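Local coordinates for protein Exo-alpha-sialidase (Clostridium perfringens, PDB 2VO8) that probably removes terminal sialic acid from glycans as a family 33 glycoside hydrolase, and through its cohesin module probably binds dockerin partners in toxin complexes, at residues I29-L35 against I90-L96; T39-S43 against A84-I90; N51-F55 against L109-G113. All blocks are in the same frame, centred on the assembly; numbering follows the deposited sequence.

Contact 1. Residues I29-L35 against I90-L96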
ATOM      1  N   ILE A  29       4.475  -1.949   3.712  1.00 18.42           N
ATOM      2  CA  ILE A  29       4.232  -0.567   4.106  1.00 19.52           C
ATOM      3  C   ILE A  29       4.011   0.321   2.885  1.00 19.69           C
ATOM      4  O   ILE A  29       4.926   0.541   2.090  1.00 18.70           O
ATOM      5  CB  ILE A  29       5.400  -0.002   4.935  1.00 19.49           C
ATOM      6  CG1 ILE A  29       5.606  -0.835   6.201  1.00 22.48           C
ATOM      7  CG2 ILE A  29       5.149   1.457   5.286  1.00 20.78           C
ATOM      8  CD1 ILE A  29       6.838  -0.450   6.992  1.00 22.75           C
ATOM      9  N   LEU A  30       2.791   0.827   2.745  1.00 18.38           N
ATOM     10  CA  LEU A  30       2.409   1.597   1.578  1.00 18.00           C
ATOM     11  C   LEU A  30       2.530   3.101   1.852  1.00 18.55           C
ATOM     12  O   LEU A  30       2.124   3.584   2.908  1.00 17.46           O
ATOM     13  CB  LEU A  30       1.019   1.280   1.127  1.00 16.97           C
ATOM     14  CG  LEU A  30       0.536  -0.169   1.143  1.00 18.39           C
ATOM     15  CD1 LEU A  30      -0.838  -0.213   0.494  1.00 17.08           C
ATOM     16  CD2 LEU A  30       1.589  -1.008   0.354  1.00 17.03           C
ATOM     17  N   GLY A  31       3.120   3.837   0.918  1.00 18.71           N
ATOM     18  CA  GLY A  31       3.273   5.284   1.142  1.00 18.76           C
ATOM     19  C   GLY A  31       3.343   6.091  -0.129  1.00 17.91           C
ATOM     20  O   GLY A  31       2.919   5.642  -1.194  1.00 16.15           O
ATOM     21  N   ILE A  32       3.845   7.312   0.032  1.00 18.94           N
ATOM     22  CA  ILE A  32       4.067   8.235  -1.100  1.00 20.16           C
ATOM     23  C   ILE A  32       5.477   8.803  -0.979  1.00 19.42           C
ATOM     24  O   ILE A  32       6.102   8.742   0.105  1.00 19.39           O
ATOM     25  CB  ILE A  32       2.974   9.339  -1.137  1.00 19.29           C
ATOM     26  CG1 ILE A  32       2.928  10.158   0.159  1.00 19.27           C
ATOM     27  CG2 ILE A  32       1.564   8.759  -1.466  1.00 18.25           C
ATOM     28  CD1 ILE A  32       2.006  11.395   0.036  1.00 21.44           C
ATOM     29  N   GLU A  33       6.016   9.337  -2.084  1.00 22.40           N
ATOM     30  CA  GLU A  33       7.371   9.901  -2.085  1.00 22.16           C
ATOM     31  C   GLU A  33       7.489  10.880  -3.258  1.00 21.98           C
ATOM     32  O   GLU A  33       6.809  10.743  -4.258  1.00 20.41           O
ATOM     33  CB  GLU A  33       8.435   8.795  -2.165  1.00 24.11           C
ATOM     34  CG  GLU A  33       9.911   9.257  -2.193  1.00 24.49           C
ATOM     35  CD  GLU A  33      10.379   9.679  -3.586  1.00 27.10           C
ATOM     36  OE1 GLU A  33       9.842   9.176  -4.584  1.00 30.08           O
ATOM     37  OE2 GLU A  33      11.280  10.540  -3.679  1.00 31.61           O
ATOM     38  N   GLY A  34       8.290  11.923  -3.058  1.00 23.31           N
ATOM     39  CA  GLY A  34       8.570  12.878  -4.127  1.00 24.78           C
ATOM     40  C   GLY A  34       7.375  13.620  -4.690  1.00 25.75           C
ATOM     41  O   GLY A  34       7.330  13.914  -5.876  1.00 26.57           O
ATOM     42  N   LEU A  35       6.382  13.918  -3.853  1.00 27.08           N
ATOM     43  CA  LEU A  35       5.217  14.662  -4.320  1.00 28.47           C
ATOM     44  C   LEU A  35       5.638  16.072  -4.785  1.00 29.64           C
ATOM     45  O   LEU A  35       6.572  16.649  -4.211  1.00 29.73           O
ATOM     46  CB  LEU A  35       4.149  14.789  -3.227  1.00 28.57           C
ATOM     47  CG  LEU A  35       3.076  13.702  -3.259  1.00 29.07           C
ATOM     48  CD1 LEU A  35       1.974  14.013  -4.312  1.00 29.70           C
ATOM     49  CD2 LEU A  35       3.751  12.316  -3.521  1.00 30.18           C
ATOM     50  N   ILE A  90      -1.138  15.755   4.341  1.00 24.30           N
ATOM     51  CA  ILE A  90      -0.343  14.539   4.383  1.00 25.13           C
ATOM     52  C   ILE A  90       1.052  14.926   3.899  1.00 25.23           C
ATOM     53  O   ILE A  90       1.184  15.529   2.890  1.00 25.56           O
ATOM     54  CB  ILE A  90      -1.034  13.437   3.487  1.00 24.64           C
ATOM     55  CG1 ILE A  90      -2.297  12.919   4.207  1.00 22.42           C
ATOM     56  CG2 ILE A  90      -0.103  12.264   3.175  1.00 24.79           C
ATOM     57  CD1 ILE A  90      -3.076  11.867   3.495  1.00 23.24           C
ATOM     58  N   GLU A  91       2.090  14.593   4.644  1.00 26.21           N
ATOM     59  CA  GLU A  91       3.442  14.965   4.216  1.00 27.56           C
ATOM     60  C   GLU A  91       3.920  14.236   2.933  1.00 26.90           C
ATOM     61  O   GLU A  91       3.430  13.148   2.599  1.00 27.43           O
ATOM     62  CB  GLU A  91       4.408  14.747   5.369  1.00 28.01           C
ATOM     63  CG  GLU A  91       3.985  15.467   6.646  1.00 31.38           C
ATOM     64  CD  GLU A  91       5.060  15.384   7.699  1.00 31.37           C
ATOM     65  OE1 GLU A  91       4.803  14.836   8.793  1.00 36.19           O
ATOM     66  OE2 GLU A  91       6.184  15.855   7.412  1.00 35.71           O
ATOM     67  N   LYS A  92       4.886  14.841   2.242  1.00 26.15           N
ATOM     68  CA  LYS A  92       5.219  14.496   0.854  1.00 26.57           C
ATOM     69  C   LYS A  92       5.853  13.077   0.732  1.00 25.61           C
ATOM     70  O   LYS A  92       5.745  12.431  -0.318  1.00 26.27           O
ATOM     71  CB  LYS A  92       6.174  15.540   0.271  1.00 27.07           C
ATOM     72  CG  LYS A  92       5.691  17.015   0.359  1.00 30.08           C
ATOM     73  CD  LYS A  92       4.650  17.405  -0.735  1.00 30.63           C
ATOM     74  CE  LYS A  92       4.169  18.871  -0.561  1.00 31.27           C
ATOM     75  NZ  LYS A  92       2.701  18.969  -0.863  1.00 33.99           N
ATOM     76  N   ASP A  93       6.512  12.635   1.792  1.00 24.47           N
ATOM     77  CA  ASP A  93       7.261  11.339   1.764  1.00 25.01           C
ATOM     78  C   ASP A  93       6.771  10.373   2.846  1.00 23.70           C
ATOM     79  O   ASP A  93       7.520   9.477   3.288  1.00 24.13           O
ATOM     80  CB  ASP A  93       8.756  11.619   1.927  1.00 24.12           C
ATOM     81  CG  ASP A  93       9.430  12.079   0.603  1.00 24.63           C
ATOM     82  OD1 ASP A  93       8.777  12.487  -0.366  1.00 29.96           O
ATOM     83  OD2 ASP A  93      10.653  12.027   0.552  1.00 27.78           O
ATOM     84  N   SER A  94       5.523  10.549   3.263  1.00 23.90           N
ATOM     85  CA  SER A  94       4.993   9.782   4.392  1.00 23.85           C
ATOM     86  C   SER A  94       4.618   8.327   4.032  1.00 22.46           C
ATOM     87  O   SER A  94       4.212   8.036   2.939  1.00 21.29           O
ATOM     88  CB  SER A  94       3.799  10.460   5.124  1.00 25.00           C
ATOM     89  OG  SER A  94       3.126  11.468   4.384  1.00 30.22           O
ATOM     90  N   ASP A  95       4.734   7.467   5.033  1.00 22.01           N
ATOM     91  CA  ASP A  95       4.168   6.141   5.014  1.00 21.60           C
ATOM     92  C   ASP A  95       2.719   6.242   5.531  1.00 20.69           C
ATOM     93  O   ASP A  95       2.426   6.998   6.496  1.00 18.91           O
ATOM     94  CB  ASP A  95       5.044   5.192   5.836  1.00 21.09           C
ATOM     95  CG  ASP A  95       6.422   4.956   5.183  1.00 23.86           C
ATOM     96  OD1 ASP A  95       6.602   5.361   4.033  1.00 25.94           O
ATOM     97  OD2 ASP A  95       7.301   4.368   5.816  1.00 21.68           O
ATOM     98  N   LEU A  96       1.823   5.541   4.843  1.00 20.41           N
ATOM     99  CA  LEU A  96       0.385   5.718   5.016  1.00 20.38           C
ATOM    100  C   LEU A  96      -0.375   4.472   5.534  1.00 20.00           C
ATOM    101  O   LEU A  96      -1.315   4.603   6.315  1.00 19.74           O
ATOM    102  CB  LEU A  96      -0.239   6.180   3.707  1.00 20.56           C
ATOM    103  CG  LEU A  96       0.200   7.540   3.164  1.00 20.19           C
ATOM    104  CD1 LEU A  96      -0.521   7.865   1.893  1.00 19.89           C
ATOM    105  CD2 LEU A  96      -0.101   8.642   4.224  1.00 20.15           C
TER
HETATM  106  O   HOH W   1       6.850   6.451   1.577  1.00 15.11           O
HETATM  107  O   HOH W   2      11.692  12.283  -1.770  1.00 25.38           O
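D93 OD1 accepts a hydrogen bond from G34 N at 2.8 Å. The N-H meets the carboxylate oxygen on its syn side, 33° out of the carboxylate plane. D93 OD2 and E33 OE2 share a water, 2.6 Å from each. This water donates to both carboxylates. The side chains of E33 and D93 run alongside each other, with carboxylate planes about 50° apart. The water probably eases the repulsion between the two acids.

Further along, the backbones pair directly. I32 N bonds to S94 O at 3.0 Å, and L96 N bonds to L30 O. Between these bonds, G31 and D95 form an antiparallel non-hydrogen-bonded pair. G31 has no side chain, and its CA comes within 3.4 Å of S94 O. A second water sits by both I32 O and D95 OD1; the same carboxylate oxygen is salt-bridged to K15.

I32 carries the apolar part. Its CG1 stands between the backbone N and the carbonyl carbon (chi1 58°), and the chain runs on to CD1, 3.4 Å from E91 O. CD1 also meets I90 CG2, the I32 side chain lying roughly perpendicular to that of I90. CG2 takes the other direction, to L96 CD1. Beyond the strand, L35 CB rests on K92 CD at 3.6 Å.

E91 to S94 make a type I beta turn that leads into strand 95-103. The contact is an antiparallel pairing of strands 26-33 and 95-103 in the beta sandwich with jelly-roll topology characteristic of cohesins.

Contact 2. Residues T39-S43 against A84-I90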
ATOM      1  N   THR A  39       1.433  20.261  -4.619  1.00 32.52           N
ATOM      2  CA  THR A  39       0.322  19.329  -4.476  1.00 32.18           C
ATOM      3  C   THR A  39       0.083  19.159  -2.982  1.00 31.38           C
ATOM      4  O   THR A  39       0.986  18.763  -2.259  1.00 31.95           O
ATOM      5  CB  THR A  39       0.568  17.973  -5.228  1.00 32.12           C
ATOM      6  OG1 THR A  39       0.369  18.178  -6.636  1.00 30.99           O
ATOM      7  CG2 THR A  39      -0.417  16.914  -4.745  1.00 31.54           C
ATOM      8  N   GLU A  40      -1.108  19.564  -2.523  1.00 30.59           N
ATOM      9  CA  GLU A  40      -1.504  19.456  -1.124  1.00 30.50           C
ATOM     10  C   GLU A  40      -2.364  18.213  -0.934  1.00 27.93           C
ATOM     11  O   GLU A  40      -3.483  18.216  -1.349  1.00 29.25           O
ATOM     12  CB  GLU A  40      -2.328  20.684  -0.724  1.00 31.76           C
ATOM     13  CG  GLU A  40      -1.519  21.897  -0.365  1.00 34.08           C
ATOM     14  CD  GLU A  40      -2.327  22.920   0.447  1.00 35.08           C
ATOM     15  OE1 GLU A  40      -3.038  22.532   1.418  1.00 42.44           O
ATOM     16  OE2 GLU A  40      -2.243  24.123   0.118  1.00 38.74           O
ATOM     17  N   VAL A  41      -1.839  17.160  -0.307  1.00 25.49           N
ATOM     18  CA  VAL A  41      -2.516  15.862  -0.335  1.00 23.97           C
ATOM     19  C   VAL A  41      -3.396  15.697   0.913  1.00 21.54           C
ATOM     20  O   VAL A  41      -2.930  15.910   1.996  1.00 19.76           O
ATOM     21  CB  VAL A  41      -1.497  14.672  -0.420  1.00 24.34           C
ATOM     22  CG1 VAL A  41      -2.193  13.356  -0.403  1.00 21.96           C
ATOM     23  CG2 VAL A  41      -0.672  14.770  -1.692  1.00 25.58           C
ATOM     24  N   TYR A  42      -4.648  15.318   0.713  1.00 20.50           N
ATOM     25  CA  TYR A  42      -5.557  15.026   1.840  1.00 21.01           C
ATOM     26  C   TYR A  42      -6.054  13.565   1.865  1.00 21.09           C
ATOM     27  O   TYR A  42      -6.669  13.102   2.842  1.00 20.41           O
ATOM     28  CB  TYR A  42      -6.686  16.064   1.928  1.00 22.72           C
ATOM     29  CG  TYR A  42      -6.152  17.409   2.424  1.00 22.49           C
ATOM     30  CD1 TYR A  42      -5.988  17.632   3.776  1.00 24.36           C
ATOM     31  CD2 TYR A  42      -5.743  18.425   1.522  1.00 25.23           C
ATOM     32  CE1 TYR A  42      -5.498  18.847   4.266  1.00 25.77           C
ATOM     33  CE2 TYR A  42      -5.250  19.620   1.990  1.00 26.13           C
ATOM     34  CZ  TYR A  42      -5.123  19.826   3.380  1.00 26.83           C
ATOM     35  OH  TYR A  42      -4.634  20.999   3.941  1.00 27.31           O
ATOM     36  N   SER A  43      -5.799  12.816   0.806  1.00 20.17           N
ATOM     37  CA  SER A  43      -6.297  11.427   0.787  1.00 20.13           C
ATOM     38  C   SER A  43      -5.451  10.671  -0.198  1.00 20.86           C
ATOM     39  O   SER A  43      -4.880  11.294  -1.097  1.00 20.04           O
ATOM     40  CB  SER A  43      -7.770  11.379   0.362  1.00 20.06           C
ATOM     41  OG  SER A  43      -8.009  11.958  -0.895  1.00 21.66           O
ATOM     42  N   ALA A  84      -7.371   8.463   4.293  1.00 21.61           N
ATOM     43  CA  ALA A  84      -7.834   9.874   4.374  1.00 22.18           C
ATOM     44  C   ALA A  84      -7.253  10.560   5.598  1.00 21.63           C
ATOM     45  O   ALA A  84      -7.128   9.983   6.694  1.00 20.42           O
ATOM     46  CB  ALA A  84      -9.362   9.965   4.351  1.00 23.02           C
ATOM     47  N   SER A  85      -6.875  11.827   5.409  1.00 22.11           N
ATOM     48  CA  SER A  85      -6.409  12.644   6.492  1.00 21.38           C
ATOM     49  C   SER A  85      -7.570  12.894   7.461  1.00 20.69           C
ATOM     50  O   SER A  85      -8.710  13.046   7.028  1.00 20.67           O
ATOM     51  CB  SER A  85      -5.957  14.009   5.967  1.00 21.32           C
ATOM     52  OG  SER A  85      -5.383  14.746   7.019  1.00 24.21           O
ATOM     53  N   LEU A  86      -7.235  13.011   8.730  1.00 20.94           N
ATOM     54  CA  LEU A  86      -8.189  13.397   9.745  1.00 21.16           C
ATOM     55  C   LEU A  86      -8.205  14.924   9.948  1.00 21.76           C
ATOM     56  O   LEU A  86      -8.990  15.454  10.762  1.00 21.29           O
ATOM     57  CB  LEU A  86      -7.845  12.674  11.050  1.00 21.12           C
ATOM     58  CG  LEU A  86      -8.082  11.166  10.982  1.00 18.53           C
ATOM     59  CD1 LEU A  86      -7.729  10.533  12.330  1.00 19.71           C
ATOM     60  CD2 LEU A  86      -9.472  10.765  10.560  1.00 19.08           C
ATOM     61  N   GLY A  87      -7.329  15.631   9.237  1.00 22.76           N
ATOM     62  CA  GLY A  87      -7.271  17.083   9.376  1.00 24.22           C
ATOM     63  C   GLY A  87      -6.157  17.717   8.587  1.00 25.91           C
ATOM     64  O   GLY A  87      -6.444  18.415   7.620  1.00 27.33           O
ATOM     65  N   ASN A  88      -4.911  17.430   8.983  1.00 26.88           N
ATOM     66  CA  ASN A  88      -3.712  18.053   8.366  1.00 27.75           C
ATOM     67  C   ASN A  88      -3.415  17.515   6.963  1.00 27.88           C
ATOM     68  O   ASN A  88      -3.712  16.345   6.611  1.00 27.33           O
ATOM     69  CB  ASN A  88      -2.459  17.749   9.188  1.00 29.30           C
ATOM     70  CG  ASN A  88      -2.577  18.156  10.653  1.00 31.49           C
ATOM     71  OD1 ASN A  88      -2.719  19.325  10.955  1.00 34.41           O
ATOM     72  ND2 ASN A  88      -2.525  17.174  11.557  1.00 30.98           N
ATOM     73  N   GLU A  89      -2.725  18.348   6.198  1.00 27.47           N
ATOM     74  CA  GLU A  89      -2.074  17.903   4.978  1.00 27.01           C
ATOM     75  C   GLU A  89      -1.119  16.718   5.253  1.00 24.46           C
ATOM     76  O   GLU A  89      -0.396  16.700   6.246  1.00 24.72           O
ATOM     77  CB  GLU A  89      -1.272  19.089   4.407  1.00 27.08           C
ATOM     78  CG  GLU A  89      -1.023  18.967   2.972  1.00 28.27           C
ATOM     79  CD  GLU A  89      -0.127  20.097   2.456  1.00 29.67           C
ATOM     80  OE1 GLU A  89      -0.190  21.255   2.992  1.00 33.10           O
ATOM     81  OE2 GLU A  89       0.643  19.805   1.545  1.00 29.83           O
ATOM     82  N   ILE A  90      -1.138  15.755   4.341  1.00 24.30           N
ATOM     83  CA  ILE A  90      -0.343  14.539   4.383  1.00 25.13           C
ATOM     84  C   ILE A  90       1.052  14.926   3.899  1.00 25.23           C
ATOM     85  O   ILE A  90       1.184  15.529   2.890  1.00 25.56           O
ATOM     86  CB  ILE A  90      -1.034  13.437   3.487  1.00 24.64           C
ATOM     87  CG1 ILE A  90      -2.297  12.919   4.207  1.00 22.42           C
ATOM     88  CG2 ILE A  90      -0.103  12.264   3.175  1.00 24.79           C
ATOM     89  CD1 ILE A  90      -3.076  11.867   3.495  1.00 23.24           C
TER
HETATM   90  O   HOH W   3       0.891  17.230   1.006  1.00 31.29           O
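V41 O and Y42 O accept from I90 N and S85 N, at 3.0 and 2.9 Å. S43 and A84 follow as an antiparallel non-hydrogen-bonded pair. The S85 bond and the S43-A84 pair join strands 41-49 and 78-85 of the cohesin beta sheet; the I90 bond brings the following loop back onto V41. On the other edge of strand 41-49, facing strand 107-121, Y42 and S43 form a classic beta bulge opposite G120.

The tight part lies around V41 and I90. V41 CG1 meets I90 CB at 4.1 Å. I90 CG1 stands beside its own backbone N (chi1 -73°) and carries CD1 over to the carbonyl carbon of Y42. L35 and L67 continue this buried side.

The outer side is looser and partly polar. E40 lies across E89, with carboxylate planes 22° apart. Their OE1 atoms approach to 3.5 Å, which may raise the proton affinity of one acid. E89 OE2 is salt-bridged to K92. It also takes a bond from a water that donates to I90 O and accepts from V41 N.

The Y42 ring lies against the 87-89 backbone. Its CE1 comes 3.5 Å from G87 O, which lies at the ring edge, near the ring plane.

Contact 3. Residues N51-F55 against L109-G113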
ATOM      1  N   ASN A  51      -0.922 -12.418  -4.359  1.00 18.53           N
ATOM      2  CA  ASN A  51      -1.318 -13.747  -4.785  1.00 17.80           C
ATOM      3  C   ASN A  51      -2.061 -14.393  -3.623  1.00 17.43           C
ATOM      4  O   ASN A  51      -1.435 -14.787  -2.640  1.00 19.59           O
ATOM      5  CB  ASN A  51      -0.100 -14.547  -5.233  1.00 17.91           C
ATOM      6  CG  ASN A  51      -0.414 -16.006  -5.531  1.00 17.68           C
ATOM      7  OD1 ASN A  51      -1.592 -16.448  -5.477  1.00 23.08           O
ATOM      8  ND2 ASN A  51       0.631 -16.752  -5.891  1.00 17.56           N
ATOM      9  N   ALA A  52      -3.382 -14.457  -3.769  1.00 18.11           N
ATOM     10  CA  ALA A  52      -4.294 -14.939  -2.719  1.00 17.93           C
ATOM     11  C   ALA A  52      -4.060 -16.438  -2.431  1.00 18.40           C
ATOM     12  O   ALA A  52      -4.459 -16.946  -1.366  1.00 20.00           O
ATOM     13  CB  ALA A  52      -5.754 -14.676  -3.115  1.00 18.87           C
ATOM     14  N   GLU A  53      -3.378 -17.144  -3.329  1.00 19.23           N
ATOM     15  CA  GLU A  53      -3.010 -18.563  -3.040  1.00 18.75           C
ATOM     16  C   GLU A  53      -1.825 -18.664  -2.070  1.00 19.39           C
ATOM     17  O   GLU A  53      -1.708 -19.629  -1.286  1.00 19.98           O
ATOM     18  CB  GLU A  53      -2.663 -19.331  -4.328  1.00 20.14           C
ATOM     19  CG  GLU A  53      -3.787 -19.400  -5.323  1.00 20.72           C
ATOM     20  CD  GLU A  53      -3.468 -20.313  -6.498  1.00 21.37           C
ATOM     21  OE1 GLU A  53      -2.285 -20.474  -6.831  1.00 26.67           O
ATOM     22  OE2 GLU A  53      -4.431 -20.865  -7.072  1.00 25.08           O
ATOM     23  N   ALA A  54      -0.952 -17.665  -2.101  1.00 18.37           N
ATOM     24  CA  ALA A  54       0.284 -17.713  -1.351  1.00 17.78           C
ATOM     25  C   ALA A  54       0.254 -17.022   0.015  1.00 17.28           C
ATOM     26  O   ALA A  54       1.095 -17.339   0.850  1.00 16.31           O
ATOM     27  CB  ALA A  54       1.414 -17.181  -2.168  1.00 18.24           C
ATOM     28  N   PHE A  55      -0.657 -16.067   0.197  1.00 18.00           N
ATOM     29  CA  PHE A  55      -0.804 -15.235   1.393  1.00 17.67           C
ATOM     30  C   PHE A  55      -2.214 -15.214   1.938  1.00 17.35           C
ATOM     31  O   PHE A  55      -3.142 -15.252   1.208  1.00 16.12           O
ATOM     32  CB  PHE A  55      -0.391 -13.781   1.162  1.00 18.12           C
ATOM     33  CG  PHE A  55       0.949 -13.611   0.546  1.00 15.57           C
ATOM     34  CD1 PHE A  55       2.040 -13.504   1.310  1.00 16.34           C
ATOM     35  CD2 PHE A  55       1.094 -13.542  -0.822  1.00 20.86           C
ATOM     36  CE1 PHE A  55       3.237 -13.334   0.764  1.00 17.53           C
ATOM     37  CE2 PHE A  55       2.274 -13.375  -1.364  1.00 18.08           C
ATOM     38  CZ  PHE A  55       3.361 -13.294  -0.576  1.00 18.02           C
ATOM     39  N   LEU A 109       9.364 -16.470  -5.785  1.00 21.43           N
ATOM     40  CA  LEU A 109       9.098 -15.082  -6.155  1.00 21.26           C
ATOM     41  C   LEU A 109       7.624 -14.879  -6.137  1.00 20.68           C
ATOM     42  O   LEU A 109       6.868 -15.555  -6.867  1.00 18.52           O
ATOM     43  CB  LEU A 109       9.727 -14.713  -7.526  1.00 21.30           C
ATOM     44  CG  LEU A 109       9.621 -13.263  -8.054  1.00 21.76           C
ATOM     45  CD1 LEU A 109      10.626 -13.063  -9.211  1.00 21.01           C
ATOM     46  CD2 LEU A 109       8.208 -12.938  -8.532  1.00 24.56           C
ATOM     47  N   GLU A 110       7.201 -13.934  -5.279  1.00 18.82           N
ATOM     48  CA  GLU A 110       5.864 -13.379  -5.381  1.00 18.91           C
ATOM     49  C   GLU A 110       5.901 -11.835  -5.424  1.00 17.63           C
ATOM     50  O   GLU A 110       6.765 -11.237  -4.837  1.00 17.68           O
ATOM     51  CB  GLU A 110       5.003 -13.773  -4.187  1.00 18.95           C
ATOM     52  CG  GLU A 110       4.896 -15.315  -4.002  1.00 20.77           C
ATOM     53  CD  GLU A 110       4.077 -15.961  -5.119  1.00 24.49           C
ATOM     54  OE1 GLU A 110       3.158 -15.312  -5.673  1.00 25.34           O
ATOM     55  OE2 GLU A 110       4.342 -17.133  -5.439  1.00 22.34           O
ATOM     56  N   VAL A 111       4.936 -11.258  -6.096  1.00 17.01           N
ATOM     57  CA  VAL A 111       4.883  -9.793  -6.282  1.00 17.82           C
ATOM     58  C   VAL A 111       3.725  -9.191  -5.493  1.00 18.33           C
ATOM     59  O   VAL A 111       2.567  -9.576  -5.688  1.00 18.22           O
ATOM     60  CB  VAL A 111       4.788  -9.429  -7.760  1.00 18.22           C
ATOM     61  CG1 VAL A 111       4.689  -7.900  -7.957  1.00 19.31           C
ATOM     62  CG2 VAL A 111       5.996 -10.073  -8.543  1.00 19.87           C
ATOM     63  N   LEU A 112       4.073  -8.231  -4.621  1.00 18.65           N
ATOM     64  CA  LEU A 112       3.131  -7.350  -3.958  1.00 18.21           C
ATOM     65  C   LEU A 112       3.129  -6.010  -4.733  1.00 18.34           C
ATOM     66  O   LEU A 112       4.171  -5.370  -4.817  1.00 17.17           O
ATOM     67  CB  LEU A 112       3.539  -7.163  -2.525  1.00 18.23           C
ATOM     68  CG  LEU A 112       3.799  -8.497  -1.772  1.00 17.86           C
ATOM     69  CD1 LEU A 112       4.349  -8.242  -0.421  1.00 17.12           C
ATOM     70  CD2 LEU A 112       2.481  -9.362  -1.818  1.00 16.53           C
ATOM     71  N   GLY A 113       1.997  -5.708  -5.353  1.00 17.89           N
ATOM     72  CA  GLY A 113       1.844  -4.604  -6.308  1.00 19.97           C
ATOM     73  C   GLY A 113       0.820  -3.546  -5.941  1.00 20.29           C
ATOM     74  O   GLY A 113      -0.161  -3.805  -5.268  1.00 20.15           O
TER
HETATM   75  O   HOH W   4       1.938 -12.033  -4.599  1.00 19.92           O
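E110 reaches across to F55, A54 and N51. Its CB lies at the edge of the F55 ring, near the ring plane, 3.9 Å from CE2. CG is also within 4.2 Å of F55 CE2. E110 and F55 run alongside each other, heading opposite ways. CG is anti to the carbonyl carbon (chi1 -57°), and the chain bends at chi2, which brings the carboxylate round to the loop. There CD packs on A54 CB at 4.2 Å.

OE1 accepts from N51 ND2 at 2.9 Å. The bond is nearly straight (167°). The oxygen lies in the amide plane, but the nitrogen stands above the carboxylate plane. OE2 takes a hydrogen bond from S107 OG, so both oxygens are held.

N51 begins an Asx turn in the connection between strands 41-49 and 55-62 of the cohesin fold: its OD1 accepts from E53 N. With ND2 held by E110, both ends of the amide are used, which fixes its rotation. N51 O accepts from both A54 N and F55 N.

A water bridges N51 N of the loop and V111 O of the strand. Deeper in, L112 CD2 touches F55 CE2 at 4.0 Å, while I138 packs on both F55 and E110.

Overall arrangement
From the N terminus, the chain first passes the leading halves of all three contacts: 29-35, 39-43 and 51-55. Contact 2 closes first, when 84-90 returns to 39-43. Contact 1 closes next, at 90-96, so contact 2 is nested inside its loop. I90 belongs to both, and the two contacts touch through L35 and V41. Contact 3 closes last, at 109-113, and crosses both of the others. Contact 1 ties strand 26-33 to 95-103, and contact 2 ties 41-49 to 78-85, on the same side of the chain's centre. Contact 3 ties a loop to strand 107-121 on the opposite side, its centre about 30 Å from that of contact 2.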